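Local coordinates for putative adhesin (Komagataella phaffii, PDB 5FX8), which is a putative cell-wall adhesin that may take part in cell-cell interaction, its N-terminal part being the piece described here, at residues S5-V10 and F25-V30; F29-A34 and G106-T111. One frame throughout, in Å; residues are numbered along the deposited sequence.

Contact 1: S5-V10 and F25-V30; sequences SDITVV and FVVSFV
Ile7, Val9, Val27 and Phe29 sit on one face of an antiparallel strand pair in the first cohesin-like domain, with Thr8, Ser28, Val10 and Val26 on the other. The N-to-C directions of the two short segments make an angle of 168°, close to fully antiparallel. Thr8 and Ser28 form a hydrogen-bonded pair: Ser28 N reaches Thr8 O at 2.9 Å, nearly straight, and Thr8 N returns a bond to Ser28 O. Val26 N to Val10 O carries on the pattern, its return bond being weak, and at the far end Ser5 N bonds to Val30 O.

On the buried face Ile7 meets the CD2-CE2 side of the Phe29 ring obliquely: its CG1 is 3.8 Å from Phe29 CD2, and CD1 and CG2 are close to Phe29 CE2. Val9 and Val27 run alongside each other, both directed into the same layer, with CG2 of Val9 4.2 Å from CG2 of Val27. The other branch of Val9, CG1, is anti to its backbone N (chi1 -179°) and lies 3.9 Å from Phe25 CD2.

The opposite face is more polar in the middle. A water holds Thr8 OG1 at 2.7 Å, hydrogen-bonds to Ser28 OG and donates to Val26 O at 2.9 Å, so it joins both hydroxyls to a backbone carbonyl. Beside it Val10 CG2 packs on Val26 CB.

Strand 25-31 is flanked on its other edge by strand 101-114, while Phe131 of strand 126-132 touches Ile7, Val9 and Val27, and strand 137-144 brings Tyr138 to Ile7 and Pro140 to Val9.

Contact 2: F29-A34 and G106-T111; sequences FVFSTA and GVVFFT
Phe29 and Phe31 pair through the backbone with Val108 and Gly106 in two antiparallel hydrogen-bonded pairs, the short strand axes lying 4.6 Å apart at 166°. Phe31 N gives a bond of 2.7 Å to Gly106 O, and Gly106 N returns one of 3.0 Å to Phe31 O. Val108 N likewise bonds to Phe29 O, and Phe29 N to Val108 O. Between the two pairs Val30 faces Val107 as a non-hydrogen-bonded pair, and Val107 CA makes a CH...O contact with Phe29 O.

Both phenylalanine side chains leave the same face of the sheet as Val108. In Phe31, CG is anti to the carbonyl carbon (chi1 -68°), and the ring meets Val108 obliquely, CE1 lying 4.1 Å from Val108 CB. Gly106 O sits in the plane of that ring, at its edge, 3.9 Å from Phe31 CD1. The Phe29 ring takes a similar carbonyl at its edge, that of Val108. Farther along, Phe29 CE1 comes to the edge of the Phe110 ring, 4.4 Å from Phe110 CD2. On the other face the valines meet more thinly, CG2 of Val30 lying 4.3 Å from CG2 of Val107.

Phe92 of strand 89-94 meets both the Phe29 and Phe31 rings edge-to-face. The chemistry is thus apolar and aromatic on the buried face, while the four backbone bonds engage the N-H and C=O groups of Phe29, Phe31, Gly106 and Val108. Strand pairing brings the carbonyl oxygens to the ring edges, and any attraction to the ring C-H groups would be slight at most.

From the N terminus, strand 4-11 runs out and the chain returns in strand 25-31, so contact 1 closes a short loop with 14 residues between its segments. Contact 2 starts where contact 1 ends, sharing Phe29 and Val30, and closes a much longer excursion of 71 residues when strand 101-114 comes back alongside. The two loops therefore follow one another, neither nesting nor crossing beyond that shared pair of residues. Strand 25-31 lies between strands 4-11 and 101-114 in a larger sheet, and a probable hydrogen bond from Val27 N to Phe110 O, 2.8 Å, joins the two contacts directly. Together they tie the N-terminal strand to strand 101-114.

Contact 1: S5-V10 and F25-V30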
loop_
_atom_site.group_PDB
_atom_site.type_symbol
_atom_site.label_atom_id
_atom_site.label_comp_id
_atom_site.label_asym_id
_atom_site.label_seq_id
_atom_site.Cartn_x
_atom_site.Cartn_y
_atom_site.Cartn_z
ATOM N N SER C 5 79.010 -6.462 -10.830
ATOM C CA SER C 5 78.536 -7.714 -11.416
ATOM C C SER C 5 77.108 -7.645 -11.928
ATOM O O SER C 5 76.708 -8.502 -12.725
ATOM C CB SER C 5 78.627 -8.859 -10.401
ATOM O OG SER C 5 77.983 -8.540 -9.183
ATOM N N ASP C 6 76.335 -6.664 -11.478
ATOM C CA ASP C 6 74.926 -6.590 -11.803
ATOM C C ASP C 6 74.389 -5.240 -11.370
ATOM O O ASP C 6 74.929 -4.618 -10.451
ATOM C CB ASP C 6 74.141 -7.700 -11.122
ATOM C CG ASP C 6 72.888 -7.986 -11.833
ATOM O OD1 ASP C 6 72.745 -7.436 -12.948
ATOM O OD2 ASP C 6 72.076 -8.763 -11.308
ATOM N N ILE C 7 73.335 -4.797 -12.057
ATOM C CA ILE C 7 72.566 -3.610 -11.705
ATOM C C ILE C 7 71.084 -3.979 -11.804
ATOM O O ILE C 7 70.591 -4.313 -12.888
ATOM C CB ILE C 7 72.897 -2.405 -12.608
ATOM C CG1 ILE C 7 74.378 -2.045 -12.527
ATOM C CG2 ILE C 7 72.118 -1.193 -12.193
ATOM C CD1 ILE C 7 74.800 -0.938 -13.481
ATOM N N THR C 8 70.377 -3.948 -10.675
ATOM C CA THR C 8 68.993 -4.385 -10.628
ATOM C C THR C 8 68.080 -3.222 -10.279
ATOM O O THR C 8 68.498 -2.250 -9.652
ATOM C CB THR C 8 68.801 -5.517 -9.621
ATOM O OG1 THR C 8 69.081 -5.050 -8.297
ATOM C CG2 THR C 8 69.733 -6.645 -9.956
ATOM N N VAL C 9 66.833 -3.319 -10.720
ATOM C CA VAL C 9 65.818 -2.321 -10.434
ATOM C C VAL C 9 64.545 -3.042 -10.041
ATOM O O VAL C 9 64.054 -3.895 -10.784
ATOM C CB VAL C 9 65.552 -1.409 -11.629
ATOM C CG1 VAL C 9 64.525 -0.407 -11.229
ATOM C CG2 VAL C 9 66.812 -0.730 -12.056
ATOM N N VAL C 10 64.021 -2.720 -8.873
ATOM C CA VAL C 10 62.746 -3.245 -8.417
ATOM C C VAL C 10 61.982 -2.099 -7.781
ATOM O O VAL C 10 62.511 -1.004 -7.579
ATOM C CB VAL C 10 62.889 -4.403 -7.414
ATOM C CG1 VAL C 10 63.743 -5.487 -7.992
ATOM C CG2 VAL C 10 63.471 -3.911 -6.128
ATOM N N PHE C 25 61.873 3.324 -6.943
ATOM C CA PHE C 25 62.606 2.233 -7.568
ATOM C C PHE C 25 63.962 2.080 -6.901
ATOM O O PHE C 25 64.795 2.986 -6.965
ATOM C CB PHE C 25 62.791 2.495 -9.052
ATOM C CG PHE C 25 61.522 2.472 -9.822
ATOM C CD1 PHE C 25 60.699 3.582 -9.863
ATOM C CD2 PHE C 25 61.145 1.331 -10.515
ATOM C CE1 PHE C 25 59.524 3.547 -10.583
ATOM C CE2 PHE C 25 59.968 1.305 -11.238
ATOM C CZ PHE C 25 59.160 2.414 -11.273
ATOM N N VAL C 26 64.176 0.933 -6.269
ATOM C CA VAL C 26 65.454 0.583 -5.664
ATOM C C VAL C 26 66.422 0.229 -6.786
ATOM O O VAL C 26 66.303 -0.834 -7.396
ATOM C CB VAL C 26 65.275 -0.590 -4.699
ATOM C CG1 VAL C 26 66.566 -0.962 -4.039
ATOM C CG2 VAL C 26 64.255 -0.230 -3.687
ATOM N N VAL C 27 67.370 1.113 -7.076
ATOM C CA VAL C 27 68.399 0.857 -8.084
ATOM C C VAL C 27 69.650 0.359 -7.369
ATOM O O VAL C 27 70.342 1.144 -6.725
ATOM C CB VAL C 27 68.710 2.110 -8.905
ATOM C CG1 VAL C 27 69.769 1.804 -9.908
ATOM C CG2 VAL C 27 67.495 2.578 -9.603
ATOM N N SER C 28 69.971 -0.927 -7.511
ATOM C CA SER C 28 71.015 -1.597 -6.737
ATOM C C SER C 28 72.250 -1.893 -7.579
ATOM O O SER C 28 72.156 -2.514 -8.637
ATOM C CB SER C 28 70.492 -2.900 -6.150
ATOM O OG SER C 28 69.440 -2.641 -5.255
ATOM N N PHE C 29 73.412 -1.497 -7.080
ATOM C CA PHE C 29 74.682 -1.732 -7.762
ATOM C C PHE C 29 75.418 -2.818 -6.996
ATOM O O PHE C 29 75.919 -2.576 -5.903
ATOM C CB PHE C 29 75.502 -0.445 -7.855
ATOM C CG PHE C 29 74.844 0.624 -8.665
ATOM C CD1 PHE C 29 73.969 1.521 -8.075
ATOM C CD2 PHE C 29 75.062 0.710 -10.023
ATOM C CE1 PHE C 29 73.342 2.494 -8.810
ATOM C CE2 PHE C 29 74.454 1.687 -10.768
ATOM C CZ PHE C 29 73.586 2.583 -10.154
ATOM N N VAL C 30 75.446 -4.007 -7.544
ATOM C CA VAL C 30 76.045 -5.154 -6.886
ATOM C C VAL C 30 77.532 -5.170 -7.195
ATOM O O VAL C 30 77.931 -5.015 -8.352
ATOM C CB VAL C 30 75.368 -6.455 -7.343
ATOM C CG1 VAL C 30 75.988 -7.676 -6.672
ATOM C CG2 VAL C 30 73.911 -6.382 -7.039
HETATM O O HOH W 1 67.263 -3.540 -6.971
#

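Contact 2: F29-A34 and G106-T111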
loop_
_atom_site.group_PDB
_atom_site.type_symbol
_atom_site.label_atom_id
_atom_site.label_comp_id
_atom_site.label_asym_id
_atom_site.label_seq_id
_atom_site.Cartn_x
_atom_site.Cartn_y
_atom_site.Cartn_z
ATOM N N PHE C 29 73.412 -1.497 -7.080
ATOM C CA PHE C 29 74.682 -1.732 -7.762
ATOM C C PHE C 29 75.418 -2.818 -6.996
ATOM O O PHE C 29 75.919 -2.576 -5.903
ATOM C CB PHE C 29 75.502 -0.445 -7.855
ATOM C CG PHE C 29 74.844 0.624 -8.665
ATOM C CD1 PHE C 29 73.969 1.521 -8.075
ATOM C CD2 PHE C 29 75.062 0.710 -10.023
ATOM C CE1 PHE C 29 73.342 2.494 -8.810
ATOM C CE2 PHE C 29 74.454 1.687 -10.768
ATOM C CZ PHE C 29 73.586 2.583 -10.154
ATOM N N VAL C 30 75.446 -4.007 -7.544
ATOM C CA VAL C 30 76.045 -5.154 -6.886
ATOM C C VAL C 30 77.532 -5.170 -7.195
ATOM O O VAL C 30 77.931 -5.015 -8.352
ATOM C CB VAL C 30 75.368 -6.455 -7.343
ATOM C CG1 VAL C 30 75.988 -7.676 -6.672
ATOM C CG2 VAL C 30 73.911 -6.382 -7.039
ATOM N N PHE C 31 78.346 -5.357 -6.159
ATOM C CA PHE C 31 79.796 -5.421 -6.267
ATOM C C PHE C 31 80.263 -6.787 -5.803
ATOM O O PHE C 31 79.915 -7.222 -4.706
ATOM C CB PHE C 31 80.468 -4.338 -5.435
ATOM C CG PHE C 31 80.241 -2.943 -5.938
ATOM C CD1 PHE C 31 79.099 -2.252 -5.613
ATOM C CD2 PHE C 31 81.190 -2.312 -6.704
ATOM C CE1 PHE C 31 78.901 -0.988 -6.049
ATOM C CE2 PHE C 31 80.995 -1.044 -7.138
ATOM C CZ PHE C 31 79.839 -0.383 -6.809
ATOM N N SER C 32 81.050 -7.456 -6.638
ATOM C CA SER C 32 81.559 -8.779 -6.318
ATOM C C SER C 32 82.903 -8.987 -6.997
ATOM O O SER C 32 83.261 -8.289 -7.942
ATOM C CB SER C 32 80.589 -9.882 -6.743
ATOM O OG SER C 32 81.141 -11.161 -6.504
ATOM N N THR C 33 83.656 -9.946 -6.477
ATOM C CA THR C 33 84.893 -10.390 -7.095
ATOM C C THR C 33 84.909 -11.910 -7.028
ATOM O O THR C 33 84.789 -12.486 -5.946
ATOM C CB THR C 33 86.107 -9.774 -6.396
ATOM O OG1 THR C 33 85.979 -9.930 -4.984
ATOM C CG2 THR C 33 86.165 -8.321 -6.654
ATOM N N ALA C 34 84.982 -12.556 -8.186
ATOM C CA ALA C 34 85.177 -13.998 -8.258
ATOM C C ALA C 34 86.154 -14.420 -9.347
ATOM O O ALA C 34 86.492 -15.602 -9.419
ATOM C CB ALA C 34 83.841 -14.718 -8.467
ATOM N N GLY C 106 79.542 -6.231 -1.927
ATOM C CA GLY C 106 78.552 -5.342 -1.350
ATOM C C GLY C 106 77.520 -4.922 -2.369
ATOM O O GLY C 106 77.612 -5.242 -3.553
ATOM N N VAL C 107 76.521 -4.191 -1.885
ATOM C CA VAL C 107 75.475 -3.637 -2.733
ATOM C C VAL C 107 75.286 -2.163 -2.376
ATOM O O VAL C 107 74.977 -1.829 -1.226
ATOM C CB VAL C 107 74.140 -4.398 -2.593
ATOM C CG1 VAL C 107 73.130 -3.809 -3.560
ATOM C CG2 VAL C 107 74.300 -5.895 -2.819
ATOM N N VAL C 108 75.457 -1.284 -3.350
ATOM C CA VAL C 108 75.081 0.111 -3.197
ATOM C C VAL C 108 73.752 0.306 -3.906
ATOM O O VAL C 108 73.605 -0.044 -5.081
ATOM C CB VAL C 108 76.162 1.058 -3.753
ATOM C CG1 VAL C 108 75.584 2.445 -4.028
ATOM C CG2 VAL C 108 77.321 1.174 -2.785
ATOM N N PHE C 109 72.772 0.839 -3.195
ATOM C CA PHE C 109 71.490 1.129 -3.808
ATOM C C PHE C 109 71.060 2.551 -3.498
ATOM O O PHE C 109 71.447 3.140 -2.487
ATOM C CB PHE C 109 70.415 0.133 -3.370
ATOM C CG PHE C 109 69.911 0.333 -1.983
ATOM C CD1 PHE C 109 68.897 1.231 -1.724
ATOM C CD2 PHE C 109 70.398 -0.437 -0.948
ATOM C CE1 PHE C 109 68.428 1.404 -0.465
ATOM C CE2 PHE C 109 69.917 -0.273 0.318
ATOM C CZ PHE C 109 68.930 0.648 0.558
ATOM N N PHE C 110 70.278 3.099 -4.401
ATOM C CA PHE C 110 69.577 4.345 -4.192
ATOM C C PHE C 110 68.125 4.160 -4.607
ATOM O O PHE C 110 67.811 3.305 -5.437
ATOM C CB PHE C 110 70.182 5.471 -4.998
ATOM C CG PHE C 110 71.591 5.775 -4.657
ATOM C CD1 PHE C 110 71.895 6.637 -3.616
ATOM C CD2 PHE C 110 72.627 5.238 -5.399
ATOM C CE1 PHE C 110 73.216 6.955 -3.320
ATOM C CE2 PHE C 110 73.944 5.545 -5.107
ATOM C CZ PHE C 110 74.238 6.399 -4.065
ATOM N N THR C 111 67.237 4.964 -4.018
ATOM C CA THR C 111 65.827 4.954 -4.377
ATOM C C THR C 111 65.560 6.141 -5.293
ATOM O O THR C 111 65.772 7.294 -4.915
ATOM C CB THR C 111 64.907 4.983 -3.150
ATOM O OG1 THR C 111 65.077 6.206 -2.433
ATOM C CG2 THR C 111 65.190 3.837 -2.229
#